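Local coordinates for protein glutamate receptor IIB (Drosophila melanogaster, PDB 4WXJ) that probably works as a glutamate-gated cation channel of the muscle postsynaptic membrane, here represented by its ligand-binding domain with glutamate bound, at residues A[150-153]-A[154-158]; A[198-201]-A[202-205]. All coordinates share one frame; numbering follows the deposited sequence.

In the fold
Interaction 1 (150-158) comes first along the chain and interaction 2 (198-205) follows, their centres about 16 Å apart. The first runs down helix 149-155 into the turn after it; the second passes from strand 195-200, next to strand 141-143 in the mixed sheet, into helix 201-208. Both reach the same bound glutamate from its side-chain and amino ends: T150 holds the gamma-carboxylate and E200 the amino group. They also touch directly, the CZ of F154 lying 3.7 Å from CD2 of L198. The start of helix 149-155 and the end of strand 195-200, where helix 201-208 begins, thus converge on the agonist within the periplasmic-binding-protein-like ligand-binding domain of an ionotropic glutamate receptor.

Interaction 1 (A[150-153]-A[154-158]); sequences TSVY and FSESN. With GLU (glutamic acid), chain C.
The rings of Y153 and F154 meet edge to face, with planes at 85° and centroids 5.0 Å apart. CD1 of Y153 stands over the centre of one F154 face, nearly equidistant from its ring carbons; in return, CD2 of F154 lies in the plane of the Y153 ring at its edge. Y153 carries CG anti to its backbone N (chi1 172°), whereas F154 turns CG beside its own N (chi1 -67°), and this difference brings two consecutive rings together. F154 also runs alongside T150, pointing the same way, with CE2 4.0 Å from the T150 methyl CG2. Beyond the pair, F154 packs on A165 and W166 of helix 160-171, and both rings touch F221.

Along the last turns of the segment, one carbonyl is used twice: S151 O accepts the backbone N of S155 at 2.8 Å and also its hydroxyl OG at 3.0 Å, the latter from above the carbonyl plane. One residue further along, E156 N reaches V152 O at 3.1 Å, while CG of E156 rests 3.7 Å from CG1 of V152.

At the other end, T150 grips the glutamate side-chain carboxylate with two bonds: its N donates to OE2 at 3.1 Å, nearly straight, and its OG1 donates to OE1 at 2.7 Å. A149 N also binds the ligand. Two successive backbone N-H groups at a helix start therefore face the agonist, and the helix dipole would be expected to favour the negative charge of its gamma-carboxylate.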
loop_
_atom_site.group_PDB
_atom_site.type_symbol
_atom_site.label_atom_id
_atom_site.label_comp_id
_atom_site.label_asym_id
_atom_site.label_seq_id
_atom_site.Cartn_x
_atom_site.Cartn_y
_atom_site.Cartn_z
ATOM N N THR A 150 -4.189 -0.339 -6.619
ATOM C CA THR A 150 -5.620 -0.082 -6.744
ATOM C C THR A 150 -5.952 0.310 -8.182
ATOM O O THR A 150 -7.031 -0.006 -8.683
ATOM C CB THR A 150 -6.090 1.012 -5.773
ATOM O OG1 THR A 150 -5.852 0.584 -4.426
ATOM C CG2 THR A 150 -7.578 1.289 -5.950
ATOM N N SER A 151 -5.021 0.993 -8.844
ATOM C CA SER A 151 -5.154 1.265 -10.275
ATOM C C SER A 151 -5.225 -0.038 -11.058
ATOM O O SER A 151 -5.975 -0.147 -12.029
ATOM C CB SER A 151 -3.986 2.109 -10.788
ATOM O OG SER A 151 -4.150 3.472 -10.440
ATOM N N VAL A 152 -4.434 -1.021 -10.633
ATOM C CA VAL A 152 -4.404 -2.322 -11.293
ATOM C C VAL A 152 -5.759 -3.010 -11.203
ATOM O O VAL A 152 -6.178 -3.687 -12.140
ATOM C CB VAL A 152 -3.322 -3.245 -10.685
ATOM C CG1 VAL A 152 -3.393 -4.644 -11.296
ATOM C CG2 VAL A 152 -1.936 -2.648 -10.884
ATOM N N TYR A 153 -6.439 -2.842 -10.070
ATOM C CA TYR A 153 -7.731 -3.487 -9.859
ATOM C C TYR A 153 -8.731 -3.067 -10.931
ATOM O O TYR A 153 -9.516 -3.880 -11.411
ATOM C CB TYR A 153 -8.285 -3.152 -8.469
ATOM C CG TYR A 153 -9.706 -3.633 -8.257
ATOM C CD1 TYR A 153 -10.789 -2.811 -8.542
ATOM C CD2 TYR A 153 -9.964 -4.912 -7.780
ATOM C CE1 TYR A 153 -12.090 -3.248 -8.357
ATOM C CE2 TYR A 153 -11.262 -5.357 -7.591
ATOM C CZ TYR A 153 -12.320 -4.521 -7.882
ATOM O OH TYR A 153 -13.610 -4.961 -7.695
ATOM N N PHE A 154 -8.695 -1.792 -11.302
ATOM C CA PHE A 154 -9.628 -1.258 -12.288
ATOM C C PHE A 154 -9.117 -1.420 -13.718
ATOM O O PHE A 154 -9.877 -1.787 -14.613
ATOM C CB PHE A 154 -9.910 0.216 -11.997
ATOM C CG PHE A 154 -10.671 0.443 -10.722
ATOM C CD1 PHE A 154 -12.041 0.250 -10.675
ATOM C CD2 PHE A 154 -10.016 0.847 -9.570
ATOM C CE1 PHE A 154 -12.744 0.454 -9.503
ATOM C CE2 PHE A 154 -10.714 1.053 -8.395
ATOM C CZ PHE A 154 -12.079 0.856 -8.361
ATOM N N SER A 155 -7.834 -1.157 -13.934
ATOM C CA SER A 155 -7.279 -1.169 -15.286
ATOM C C SER A 155 -7.233 -2.577 -15.890
ATOM O O SER A 155 -7.276 -2.729 -17.111
ATOM C CB SER A 155 -5.876 -0.553 -15.291
ATOM O OG SER A 155 -4.959 -1.343 -14.554
ATOM N N GLU A 156 -7.163 -3.599 -15.040
ATOM C CA GLU A 156 -7.051 -4.983 -15.505
ATOM C C GLU A 156 -8.388 -5.728 -15.514
ATOM O O GLU A 156 -8.486 -6.826 -16.062
ATOM C CB GLU A 156 -6.054 -5.753 -14.633
ATOM C CG GLU A 156 -4.619 -5.257 -14.740
ATOM C CD GLU A 156 -4.029 -5.472 -16.123
ATOM O OE1 GLU A 156 -4.189 -6.583 -16.674
ATOM O OE2 GLU A 156 -3.411 -4.529 -16.658
ATOM N N SER A 157 -9.413 -5.136 -14.912
ATOM C CA SER A 157 -10.705 -5.806 -14.783
ATOM C C SER A 157 -11.469 -5.873 -16.105
ATOM O O SER A 157 -11.381 -4.965 -16.931
ATOM C CB SER A 157 -11.562 -5.098 -13.734
ATOM O OG SER A 157 -12.797 -5.764 -13.549
ATOM N N ASN A 158 -12.210 -6.964 -16.293
ATOM C CA ASN A 158 -13.120 -7.099 -17.426
ATOM C C ASN A 158 -14.543 -6.721 -17.020
ATOM O O ASN A 158 -15.425 -6.583 -17.865
ATOM C CB ASN A 158 -13.091 -8.528 -17.974
ATOM C CG ASN A 158 -13.845 -8.664 -19.289
ATOM O OD1 ASN A 158 -13.792 -7.778 -20.146
ATOM N ND2 ASN A 158 -14.557 -9.773 -19.449
HETATM N N GLU C . -0.476 -1.032 -1.681
HETATM C CA GLU C . -0.589 -0.423 -3.035
HETATM C C GLU C . 0.562 -0.882 -3.921
HETATM O O GLU C . 1.328 -1.767 -3.536
HETATM C CB GLU C . -0.610 1.100 -2.930
HETATM C CG GLU C . -1.905 1.675 -2.376
HETATM C CD GLU C . -3.017 1.782 -3.413
HETATM O OE1 GLU C . -4.165 2.071 -3.015
HETATM O OE2 GLU C . -2.752 1.584 -4.619
HETATM O OXT GLU C . 0.754 -0.391 -5.036
#

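Interaction 2 (A[198-201]-A[202-205]); sequences LMET and TNLQ. With GLU (glutamic acid), chain C.
E200 leaves strand 195-200 with its CB 4.0 Å from OG1 of T202 and similarly near ND2 of N203. CG lies beside the backbone N, and from there the chain runs out extended (chi2 169°), passing OE1 of the ligand's gamma-carboxylate and T150 before its own carboxylate reaches the amino group of the bound glutamate. OE1 accepts from the ligand N at 2.9 Å; OE2 takes a weak second bond from the same nitrogen. Y226 OH, which also bonds T202 OG1, and T98 OG1 hold OE1 and OE2 respectively, which should fix the carboxylate's rotation. A water ties the site to the helix: it accepts from E200 N and from N203 ND2 (2.9 Å), then donates to OE1 of the ligand at 2.6 Å. N203 is itself positioned by D96 and by Y21 OH.

E200 is the N-cap residue, and its O receives L204 N at 2.9 Å. Against this first turn the M199 side chain crosses that of L204 at about a right angle, CG to CD1 3.8 Å, and bends at its end to set CE 3.6 Å from CB of N203. Strand 108-123 flanks the junction through M199-S119 and T201-G117 backbone bonds, helix 181-191 meets M199 and N203 through N181, and strand 214-230 packs on L204 through Q216.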
loop_
_atom_site.group_PDB
_atom_site.type_symbol
_atom_site.label_atom_id
_atom_site.label_comp_id
_atom_site.label_asym_id
_atom_site.label_seq_id
_atom_site.Cartn_x
_atom_site.Cartn_y
_atom_site.Cartn_z
ATOM N N LEU A 198 -10.211 6.350 -4.083
ATOM C CA LEU A 198 -10.266 4.896 -4.074
ATOM C C LEU A 198 -8.947 4.350 -3.543
ATOM O O LEU A 198 -7.879 4.619 -4.099
ATOM C CB LEU A 198 -10.556 4.369 -5.478
ATOM C CG LEU A 198 -11.997 4.571 -5.946
ATOM C CD1 LEU A 198 -12.033 4.936 -7.417
ATOM C CD2 LEU A 198 -12.827 3.327 -5.680
ATOM N N MET A 199 -9.023 3.592 -2.454
ATOM C CA MET A 199 -7.827 3.157 -1.745
ATOM C C MET A 199 -8.059 1.844 -1.017
ATOM O O MET A 199 -9.181 1.347 -0.945
ATOM C CB MET A 199 -7.387 4.231 -0.749
ATOM C CG MET A 199 -8.393 4.488 0.361
ATOM S SD MET A 199 -8.036 5.977 1.318
ATOM C CE MET A 199 -6.392 5.615 1.933
ATOM N N GLU A 200 -6.982 1.295 -0.472
ATOM C CA GLU A 200 -7.040 0.028 0.233
ATOM C C GLU A 200 -7.615 0.219 1.633
ATOM O O GLU A 200 -7.368 1.236 2.284
ATOM C CB GLU A 200 -5.647 -0.596 0.280
ATOM C CG GLU A 200 -5.170 -1.032 -1.101
ATOM C CD GLU A 200 -3.703 -1.419 -1.142
ATOM O OE1 GLU A 200 -2.952 -1.024 -0.229
ATOM O OE2 GLU A 200 -3.304 -2.116 -2.099
ATOM N N THR A 201 -8.394 -0.762 2.080
ATOM C CA THR A 201 -9.171 -0.647 3.312
ATOM C C THR A 201 -8.296 -0.438 4.544
ATOM O O THR A 201 -8.700 0.233 5.496
ATOM C CB THR A 201 -10.044 -1.893 3.523
ATOM O OG1 THR A 201 -9.234 -3.070 3.412
ATOM C CG2 THR A 201 -11.147 -1.942 2.481
ATOM N N THR A 202 -7.099 -1.013 4.521
ATOM C CA THR A 202 -6.136 -0.823 5.597
ATOM C C THR A 202 -5.806 0.652 5.772
ATOM O O THR A 202 -5.975 1.222 6.853
ATOM C CB THR A 202 -4.836 -1.596 5.324
ATOM O OG1 THR A 202 -4.401 -1.339 3.981
ATOM C CG2 THR A 202 -5.063 -3.083 5.500
ATOM N N ASN A 203 -5.338 1.266 4.691
ATOM C CA ASN A 203 -4.949 2.668 4.713
ATOM C C ASN A 203 -6.148 3.573 4.951
ATOM O O ASN A 203 -6.032 4.608 5.606
ATOM C CB ASN A 203 -4.259 3.043 3.401
ATOM C CG ASN A 203 -3.012 2.223 3.147
ATOM O OD1 ASN A 203 -2.290 1.873 4.079
ATOM N ND2 ASN A 203 -2.756 1.904 1.882
ATOM N N LEU A 204 -7.298 3.179 4.415
ATOM C CA LEU A 204 -8.525 3.941 4.595
ATOM C C LEU A 204 -8.901 3.995 6.068
ATOM O O LEU A 204 -9.255 5.054 6.587
ATOM C CB LEU A 204 -9.667 3.330 3.780
ATOM C CG LEU A 204 -10.919 4.204 3.636
ATOM C CD1 LEU A 204 -11.613 3.917 2.315
ATOM C CD2 LEU A 204 -11.886 3.991 4.788
ATOM N N GLN A 205 -8.825 2.846 6.735
ATOM C CA GLN A 205 -9.136 2.763 8.158
ATOM C C GLN A 205 -8.219 3.677 8.957
ATOM O O GLN A 205 -8.667 4.394 9.851
ATOM C CB GLN A 205 -8.998 1.325 8.661
ATOM C CG GLN A 205 -9.354 1.150 10.138
ATOM C CD GLN A 205 -8.958 -0.209 10.686
ATOM O OE1 GLN A 205 -8.253 -0.979 10.034
ATOM N NE2 GLN A 205 -9.412 -0.508 11.899
HETATM N N GLU C . -0.476 -1.032 -1.681
HETATM C CA GLU C . -0.589 -0.423 -3.035
HETATM C C GLU C . 0.562 -0.882 -3.921
HETATM O O GLU C . 1.328 -1.767 -3.536
HETATM C CB GLU C . -0.610 1.100 -2.930
HETATM C CG GLU C . -1.905 1.675 -2.376
HETATM C CD GLU C . -3.017 1.782 -3.413
HETATM O OE1 GLU C . -4.165 2.071 -3.015
HETATM O OE2 GLU C . -2.752 1.584 -4.619
HETATM O OXT GLU C . 0.754 -0.391 -5.036
HETATM O O HOH W 1 -4.192 2.691 -0.458
#